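Local coordinates for protein transferrin (Manduca sexta, PDB 6WB6) that transports iron, binding a single ferric ion per molecule together with a carbonate anion, at residues C210-N215 against E247-L252; A392-V397 against D403-D408; S44-Q47 against F53-V56. One frame throughout, in Å; residues are numbered along the deposited sequence.

Following the chain from its N terminus, contact 3 comes first: five residues separate helix 39-47 from strand 53-56, and the contact closes that short turn. Contact 1 is next, spanning a longer excursion of 31 residues between segments 210-215 and 247-252 and packing helix 203-213 on a mixed sheet. Contact 2 repeats the tight closure of contact 3 in the second transferrin repeat, setting helix 390-399 on the strand that follows it, 405-407. The three lie in series, none nested in or crossing another. Contacts 3 and 1 share the first repeat, their centres about 43 Å apart, while contacts 1 and 2 sit on opposite sides of the chain's centre.

Contact 1: C210-N215 against E247-L252; sequences CLAHNN and EEFRYL
NH1 of Arg250 is shared between two carbonyl oxygens, Glu247 O at 2.6 Å and Phe249 O at 3.0 Å, and the second of these belongs to the residue whose ring meets Leu211 and Ala212 across the contact. The bond from NH1 to Phe249 O is the straighter of the two, with an N-H...O angle of 156°, and that oxygen lies in the guanidinium plane, although the donor sits above the plane of the carbonyl. An arginine suits this place because it can turn back along its own chain and tie the 3-10 turn to the first residue of strand 249-252.

The contact itself is wholly apolar. Leu211 CD2 reaches Phe249 CD2 at 3.8 Å, approaching the ring obliquely, and Ala212 CB touches Phe249 CZ, also at 3.8 Å. With CG anti to the backbone N (chi1 174°), Leu211 extends from the helix and slides past the phenylalanine in the opposite sense. Ala212 is short enough to let the end of the ring come close to the helix. The rings of His97 and Phe230 also meet Phe249, each inclined to it by about 40°, and Leu211 rests on Val95 and His97 of the neighbouring strand 90-97.

A serine in place of Phe249 would probably open a gap between helix and strand, leaving Leu211 CD2 and Ala212 CB without their partner. Dispersion forces and burial of hydrocarbon, rather than directed bonds, thus join these segments. Together with the disulfide from Cys210 to Cys114, this apolar packing joins helix 203-213, which carries the iron ligand Tyr204, to the sheet containing strands 249-252 and 112-114.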
loop_
_atom_site.group_PDB
_atom_site.type_symbol
_atom_site.label_atom_id
_atom_site.label_comp_id
_atom_site.label_asym_id
_atom_site.label_seq_id
_atom_site.Cartn_x
_atom_site.Cartn_y
_atom_site.Cartn_z
ATOM N N CYS A 210 -18.460 16.282 -17.168
ATOM C CA CYS A 210 -19.051 16.890 -15.989
ATOM C C CYS A 210 -19.259 18.379 -16.219
ATOM O O CYS A 210 -20.322 18.926 -15.919
ATOM C CB CYS A 210 -18.153 16.628 -14.775
ATOM S SG CYS A 210 -18.527 17.582 -13.296
ATOM N N LEU A 211 -18.272 19.036 -16.810
ATOM C CA LEU A 211 -18.351 20.478 -17.043
ATOM C C LEU A 211 -19.337 20.816 -18.170
ATOM O O LEU A 211 -20.142 21.752 -18.047
ATOM C CB LEU A 211 -16.946 21.004 -17.359
ATOM C CG LEU A 211 -16.783 22.479 -17.789
ATOM C CD1 LEU A 211 -16.949 23.392 -16.617
ATOM C CD2 LEU A 211 -15.442 22.753 -18.442
ATOM N N ALA A 212 -19.301 20.069 -19.268
ATOM C CA ALA A 212 -20.073 20.450 -20.452
ATOM C C ALA A 212 -21.501 19.923 -20.420
ATOM O O ALA A 212 -22.389 20.517 -21.037
ATOM C CB ALA A 212 -19.374 19.932 -21.718
ATOM N N HIS A 213 -21.726 18.807 -19.724
ATOM C CA HIS A 213 -22.973 18.075 -19.755
ATOM C C HIS A 213 -23.642 17.920 -18.398
ATOM O O HIS A 213 -24.841 17.612 -18.361
ATOM C CB HIS A 213 -22.739 16.672 -20.333
ATOM C CG HIS A 213 -22.055 16.684 -21.666
ATOM N ND1 HIS A 213 -21.314 15.622 -22.129
ATOM C CD2 HIS A 213 -21.983 17.640 -22.625
ATOM C CE1 HIS A 213 -20.825 15.914 -23.322
ATOM N NE2 HIS A 213 -21.216 17.133 -23.645
ATOM N N ASN A 214 -22.916 18.094 -17.283
ATOM C CA ASN A 214 -23.532 18.021 -15.966
ATOM C C ASN A 214 -23.423 19.346 -15.229
ATOM O O ASN A 214 -23.392 19.387 -13.996
ATOM C CB ASN A 214 -22.935 16.900 -15.119
ATOM C CG ASN A 214 -23.892 16.424 -14.041
ATOM O OD1 ASN A 214 -25.100 16.500 -14.216
ATOM N ND2 ASN A 214 -23.356 15.924 -12.926
ATOM N N ASN A 215 -23.372 20.440 -15.973
ATOM C CA ASN A 215 -23.532 21.763 -15.380
ATOM C C ASN A 215 -22.483 22.023 -14.296
ATOM O O ASN A 215 -22.704 22.812 -13.389
ATOM C CB ASN A 215 -24.947 21.925 -14.813
ATOM C CG ASN A 215 -25.372 23.363 -14.695
ATOM O OD1 ASN A 215 -24.812 24.249 -15.343
ATOM N ND2 ASN A 215 -26.391 23.611 -13.876
ATOM N N GLU A 247 -15.063 27.136 -28.511
ATOM C CA GLU A 247 -15.310 28.559 -28.309
ATOM C C GLU A 247 -16.193 28.812 -27.097
ATOM O O GLU A 247 -16.167 29.913 -26.531
ATOM C CB GLU A 247 -15.961 29.153 -29.560
ATOM C CG GLU A 247 -14.979 29.374 -30.689
ATOM C CD GLU A 247 -15.649 29.786 -31.994
ATOM O OE1 GLU A 247 -16.898 29.793 -32.057
ATOM O OE2 GLU A 247 -14.915 30.105 -32.951
ATOM N N GLU A 248 -17.004 27.834 -26.715
ATOM C CA GLU A 248 -17.845 27.960 -25.529
ATOM C C GLU A 248 -17.078 27.772 -24.227
ATOM O O GLU A 248 -17.651 27.988 -23.158
ATOM C CB GLU A 248 -18.998 26.953 -25.603
ATOM C CG GLU A 248 -19.973 27.240 -26.765
ATOM C CD GLU A 248 -20.342 28.712 -26.824
ATOM O OE1 GLU A 248 -20.844 29.221 -25.795
ATOM O OE2 GLU A 248 -20.088 29.368 -27.866
ATOM N N PHE A 249 -15.801 27.407 -24.292
ATOM C CA PHE A 249 -15.015 27.080 -23.113
ATOM C C PHE A 249 -13.692 27.811 -23.175
ATOM O O PHE A 249 -13.290 28.325 -24.217
ATOM C CB PHE A 249 -14.787 25.568 -22.998
ATOM C CG PHE A 249 -16.050 24.807 -22.879
ATOM C CD1 PHE A 249 -16.758 24.443 -24.013
ATOM C CD2 PHE A 249 -16.574 24.518 -21.637
ATOM C CE1 PHE A 249 -17.927 23.768 -23.916
ATOM C CE2 PHE A 249 -17.760 23.846 -21.527
ATOM C CZ PHE A 249 -18.452 23.482 -22.680
ATOM N N ARG A 250 -13.025 27.856 -22.025
ATOM C CA ARG A 250 -11.778 28.577 -21.886
ATOM C C ARG A 250 -10.923 27.905 -20.819
ATOM O O ARG A 250 -11.436 27.329 -19.854
ATOM C CB ARG A 250 -12.012 30.041 -21.487
ATOM C CG ARG A 250 -12.850 30.867 -22.472
ATOM C CD ARG A 250 -12.026 31.453 -23.613
ATOM N NE ARG A 250 -12.808 32.435 -24.368
ATOM C CZ ARG A 250 -13.718 32.134 -25.290
ATOM N NH1 ARG A 250 -13.976 30.879 -25.598
ATOM N NH2 ARG A 250 -14.369 33.100 -25.911
ATOM N N TYR A 251 -9.612 27.991 -20.986
ATOM C CA TYR A 251 -8.750 27.735 -19.856
ATOM C C TYR A 251 -8.844 28.938 -18.936
ATOM O O TYR A 251 -8.960 30.072 -19.391
ATOM C CB TYR A 251 -7.302 27.529 -20.278
ATOM C CG TYR A 251 -7.047 26.415 -21.238
ATOM C CD1 TYR A 251 -7.270 25.096 -20.896
ATOM C CD2 TYR A 251 -6.506 26.684 -22.477
ATOM C CE1 TYR A 251 -7.010 24.078 -21.793
ATOM C CE2 TYR A 251 -6.235 25.693 -23.365
ATOM C CZ TYR A 251 -6.485 24.389 -23.030
ATOM O OH TYR A 251 -6.199 23.412 -23.952
ATOM N N LEU A 252 -8.788 28.692 -17.640
ATOM C CA LEU A 252 -8.616 29.744 -16.659
ATOM C C LEU A 252 -7.148 29.735 -16.240
ATOM O O LEU A 252 -6.627 28.697 -15.805
ATOM C CB LEU A 252 -9.553 29.526 -15.473
ATOM C CG LEU A 252 -9.427 30.523 -14.320
ATOM C CD1 LEU A 252 -9.927 31.909 -14.707
ATOM C CD2 LEU A 252 -10.183 30.020 -13.080
#

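Contact 2: A392-V397 against D403-D408; sequences ACLKSV and DLASVD
Val397 and Cys393, one helical turn apart, face Ala405 in a helix-turn-strand unit of the second transferrin repeat, a member of the periplasmic binding protein clan. The segment axes approach to 8.1 Å, with their directions 133° apart. Ala405 points its methyl toward the helix and is met from two places: Val397 CG2 lies 3.6 Å from Ala405 CB, and Cys393 CB lies 3.8 Å from the same atom. A small residue is apt here, since it lets the helix settle close to the strand. Leu394 leaves the helix at an angle but brings CD2 to 4.4 Å from Ala405 CB, adding a looser third touch; it also packs on Val589 of the adjacent strand. Cys393 has a second role, its sulfur being bonded to Cys356 of strand 352-357.

Asp403 and Leu404 point CB away from the helix and therefore offer it their backbone; the Asp403 carboxylate forms a salt bridge with Arg354. The two branches of Val397 divide between these surfaces: CG1, anti to the backbone N (chi1 -180°), lies 3.8 Å from Asp403 O, whereas CG2 abuts Leu404 C at 3.6 Å.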
loop_
_atom_site.group_PDB
_atom_site.type_symbol
_atom_site.label_atom_id
_atom_site.label_comp_id
_atom_site.label_asym_id
_atom_site.label_seq_id
_atom_site.Cartn_x
_atom_site.Cartn_y
_atom_site.Cartn_z
ATOM N N ALA A 392 10.194 -1.987 24.980
ATOM C CA ALA A 392 10.547 -0.571 25.035
ATOM C C ALA A 392 9.837 0.230 23.956
ATOM O O ALA A 392 9.587 1.425 24.145
ATOM C CB ALA A 392 12.052 -0.371 24.906
ATOM N N CYS A 393 9.536 -0.387 22.806
ATOM C CA CYS A 393 8.720 0.309 21.816
ATOM C C CYS A 393 7.303 0.494 22.334
ATOM O O CYS A 393 6.683 1.538 22.106
ATOM C CB CYS A 393 8.700 -0.461 20.487
ATOM S SG CYS A 393 9.963 0.046 19.339
ATOM N N LEU A 394 6.764 -0.531 22.997
ATOM C CA LEU A 394 5.420 -0.424 23.542
ATOM C C LEU A 394 5.354 0.648 24.614
ATOM O O LEU A 394 4.443 1.476 24.622
ATOM C CB LEU A 394 4.970 -1.768 24.102
ATOM C CG LEU A 394 4.836 -2.855 23.048
ATOM C CD1 LEU A 394 4.634 -4.162 23.768
ATOM C CD2 LEU A 394 3.680 -2.544 22.075
ATOM N N LYS A 395 6.286 0.627 25.562
ATOM C CA LYS A 395 6.341 1.716 26.528
ATOM C C LYS A 395 6.402 3.052 25.818
ATOM O O LYS A 395 5.797 4.031 26.265
ATOM C CB LYS A 395 7.554 1.562 27.442
ATOM C CG LYS A 395 7.795 2.730 28.392
ATOM C CD LYS A 395 6.591 3.002 29.329
ATOM C CE LYS A 395 7.031 3.781 30.591
ATOM N NZ LYS A 395 5.886 4.429 31.351
ATOM N N SER A 396 7.171 3.129 24.736
ATOM C CA SER A 396 7.341 4.418 24.088
ATOM C C SER A 396 6.036 4.887 23.475
ATOM O O SER A 396 5.722 6.083 23.520
ATOM C CB SER A 396 8.440 4.339 23.028
ATOM O OG SER A 396 8.529 5.533 22.264
ATOM N N VAL A 397 5.257 3.974 22.887
ATOM C CA VAL A 397 3.944 4.375 22.381
ATOM C C VAL A 397 3.092 4.918 23.533
ATOM O O VAL A 397 2.475 5.981 23.431
ATOM C CB VAL A 397 3.263 3.206 21.647
ATOM C CG1 VAL A 397 1.864 3.609 21.095
ATOM C CG2 VAL A 397 4.134 2.732 20.456
ATOM N N ASP A 403 4.067 6.796 18.034
ATOM C CA ASP A 403 2.647 6.676 17.761
ATOM C C ASP A 403 2.221 5.246 17.475
ATOM O O ASP A 403 1.039 4.931 17.627
ATOM C CB ASP A 403 2.276 7.569 16.576
ATOM C CG ASP A 403 2.663 9.020 16.813
ATOM O OD1 ASP A 403 2.244 9.576 17.862
ATOM O OD2 ASP A 403 3.408 9.587 15.977
ATOM N N LEU A 404 3.131 4.374 17.045
ATOM C CA LEU A 404 2.744 2.977 16.917
ATOM C C LEU A 404 3.968 2.085 16.952
ATOM O O LEU A 404 5.092 2.510 16.687
ATOM C CB LEU A 404 1.945 2.703 15.627
ATOM C CG LEU A 404 2.665 2.875 14.287
ATOM C CD1 LEU A 404 1.768 2.435 13.105
ATOM C CD2 LEU A 404 3.121 4.291 14.080
ATOM N N ALA A 405 3.696 0.820 17.221
ATOM C CA ALA A 405 4.703 -0.201 17.352
ATOM C C ALA A 405 3.991 -1.510 17.116
ATOM O O ALA A 405 2.774 -1.609 17.310
ATOM C CB ALA A 405 5.374 -0.157 18.728
ATOM N N SER A 406 4.753 -2.497 16.673
ATOM C CA SER A 406 4.223 -3.809 16.362
ATOM C C SER A 406 4.470 -4.759 17.521
ATOM O O SER A 406 5.368 -4.570 18.336
ATOM C CB SER A 406 4.856 -4.391 15.089
ATOM O OG SER A 406 6.262 -4.506 15.219
ATOM N N VAL A 407 3.676 -5.813 17.538
ATOM C CA VAL A 407 3.734 -6.858 18.540
ATOM C C VAL A 407 3.196 -8.113 17.866
ATOM O O VAL A 407 2.337 -8.039 16.979
ATOM C CB VAL A 407 2.960 -6.396 19.803
ATOM C CG1 VAL A 407 1.583 -5.864 19.417
ATOM C CG2 VAL A 407 2.858 -7.480 20.837
ATOM N N ASP A 408 3.777 -9.253 18.185
ATOM C CA ASP A 408 3.474 -10.458 17.430
ATOM C C ASP A 408 2.646 -11.417 18.274
ATOM O O ASP A 408 2.623 -11.350 19.506
ATOM C CB ASP A 408 4.754 -11.158 16.937
ATOM C CG ASP A 408 5.528 -10.344 15.885
ATOM O OD1 ASP A 408 4.887 -9.684 15.041
ATOM O OD2 ASP A 408 6.786 -10.368 15.894
#

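Contact 3: S44-Q47 against F53-V56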
loop_
_atom_site.group_PDB
_atom_site.type_symbol
_atom_site.label_atom_id
_atom_site.label_comp_id
_atom_site.label_asym_id
_atom_site.label_seq_id
_atom_site.Cartn_x
_atom_site.Cartn_y
_atom_site.Cartn_z
ATOM N N SER A 44 20.636 4.796 -4.448
ATOM C CA SER A 44 21.819 4.792 -3.593
ATOM C C SER A 44 23.012 4.194 -4.334
ATOM O O SER A 44 24.108 4.763 -4.324
ATOM C CB SER A 44 21.544 4.009 -2.307
ATOM O OG SER A 44 20.793 4.779 -1.388
ATOM N N PHE A 45 22.793 3.059 -5.008
ATOM C CA PHE A 45 23.855 2.435 -5.786
ATOM C C PHE A 45 24.312 3.325 -6.922
ATOM O O PHE A 45 25.475 3.248 -7.331
ATOM C CB PHE A 45 23.399 1.102 -6.367
ATOM C CG PHE A 45 23.229 0.015 -5.361
ATOM C CD1 PHE A 45 23.589 0.198 -4.025
ATOM C CD2 PHE A 45 22.732 -1.213 -5.758
ATOM C CE1 PHE A 45 23.441 -0.825 -3.118
ATOM C CE2 PHE A 45 22.573 -2.234 -4.858
ATOM C CZ PHE A 45 22.932 -2.038 -3.521
ATOM N N VAL A 46 23.418 4.148 -7.473
ATOM C CA VAL A 46 23.837 5.047 -8.538
ATOM C C VAL A 46 24.717 6.136 -7.967
ATOM O O VAL A 46 25.777 6.449 -8.511
ATOM C CB VAL A 46 22.632 5.652 -9.281
ATOM C CG1 VAL A 46 23.119 6.736 -10.280
ATOM C CG2 VAL A 46 21.854 4.572 -10.000
ATOM N N GLN A 47 24.279 6.747 -6.870
ATOM C CA GLN A 47 25.118 7.748 -6.221
ATOM C C GLN A 47 26.473 7.155 -5.852
ATOM O O GLN A 47 27.515 7.787 -6.050
ATOM C CB GLN A 47 24.427 8.290 -4.972
ATOM C CG GLN A 47 25.274 9.330 -4.235
ATOM C CD GLN A 47 25.613 10.502 -5.121
ATOM O OE1 GLN A 47 24.785 10.974 -5.903
ATOM N NE2 GLN A 47 26.842 10.966 -5.026
ATOM N N PHE A 53 23.109 4.060 -13.906
ATOM C CA PHE A 53 21.827 4.693 -14.173
ATOM C C PHE A 53 20.696 3.737 -13.843
ATOM O O PHE A 53 20.883 2.521 -13.686
ATOM C CB PHE A 53 21.716 5.147 -15.628
ATOM C CG PHE A 53 21.622 4.000 -16.621
ATOM C CD1 PHE A 53 22.642 3.064 -16.729
ATOM C CD2 PHE A 53 20.507 3.886 -17.462
ATOM C CE1 PHE A 53 22.561 2.011 -17.665
ATOM C CE2 PHE A 53 20.400 2.864 -18.396
ATOM C CZ PHE A 53 21.406 1.916 -18.510
ATOM N N VAL A 54 19.502 4.315 -13.782
ATOM C CA VAL A 54 18.298 3.598 -13.401
ATOM C C VAL A 54 17.088 4.383 -13.897
ATOM O O VAL A 54 17.119 5.619 -13.927
ATOM C CB VAL A 54 18.260 3.390 -11.879
ATOM C CG1 VAL A 54 18.142 4.752 -11.168
ATOM C CG2 VAL A 54 17.145 2.444 -11.504
ATOM N N PRO A 55 16.025 3.712 -14.323
ATOM C CA PRO A 55 14.789 4.421 -14.666
ATOM C C PRO A 55 14.098 4.984 -13.428
ATOM O O PRO A 55 14.087 4.368 -12.362
ATOM C CB PRO A 55 13.941 3.328 -15.333
ATOM C CG PRO A 55 14.461 2.057 -14.715
ATOM C CD PRO A 55 15.924 2.270 -14.614
ATOM N N VAL A 56 13.498 6.154 -13.584
ATOM C CA VAL A 56 12.900 6.879 -12.470
ATOM C C VAL A 56 11.586 7.504 -12.922
ATOM O O VAL A 56 11.493 8.043 -14.030
ATOM C CB VAL A 56 13.846 7.981 -11.942
ATOM C CG1 VAL A 56 14.975 7.406 -11.060
ATOM C CG2 VAL A 56 14.407 8.761 -13.101
#
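Val46 holds CG1 anti to its backbone N (chi1 173°), which leaves CG2 anti to the carbonyl carbon and presents that methyl to Val54. On the strand, Val54 has chi1 near 65°, a setting that places CG1 between the backbone N and the carbonyl carbon, a crowded site for a methyl group. The two side chains cross obliquely, and a single methyl from each does the touching: Val46 CG2 stands 3.9 Å from Val54 CG1.

The same Val46 CG2 also comes within 4.1 Å of Phe53 C, so it rests against the main chain of the strand as well. The CB of Phe53 points away from the helix, and it is the backbone of this residue that meets Val46; its side chain packs on Phe75. Beta-branched valine fits both positions, being apolar and compact, with two methyls that can serve different neighbours: Val54 also touches Cys42 and Leu43 of helix 39-47, while Val46 reaches Phe72 and His279 of the nearby strands. Backbone bonds join Val54 to Ile277 and Phe53 to Lys6 and Cys8, so the strand is held between strands 275-279 and 5-10.

Asp57, predicted to bind iron, follows this strand directly, although the protein ligands seen on the metal are Tyr90 and Tyr204. Such close packing of a helix on the strand that follows it belongs to the alpha/beta architecture of a transferrin lobe.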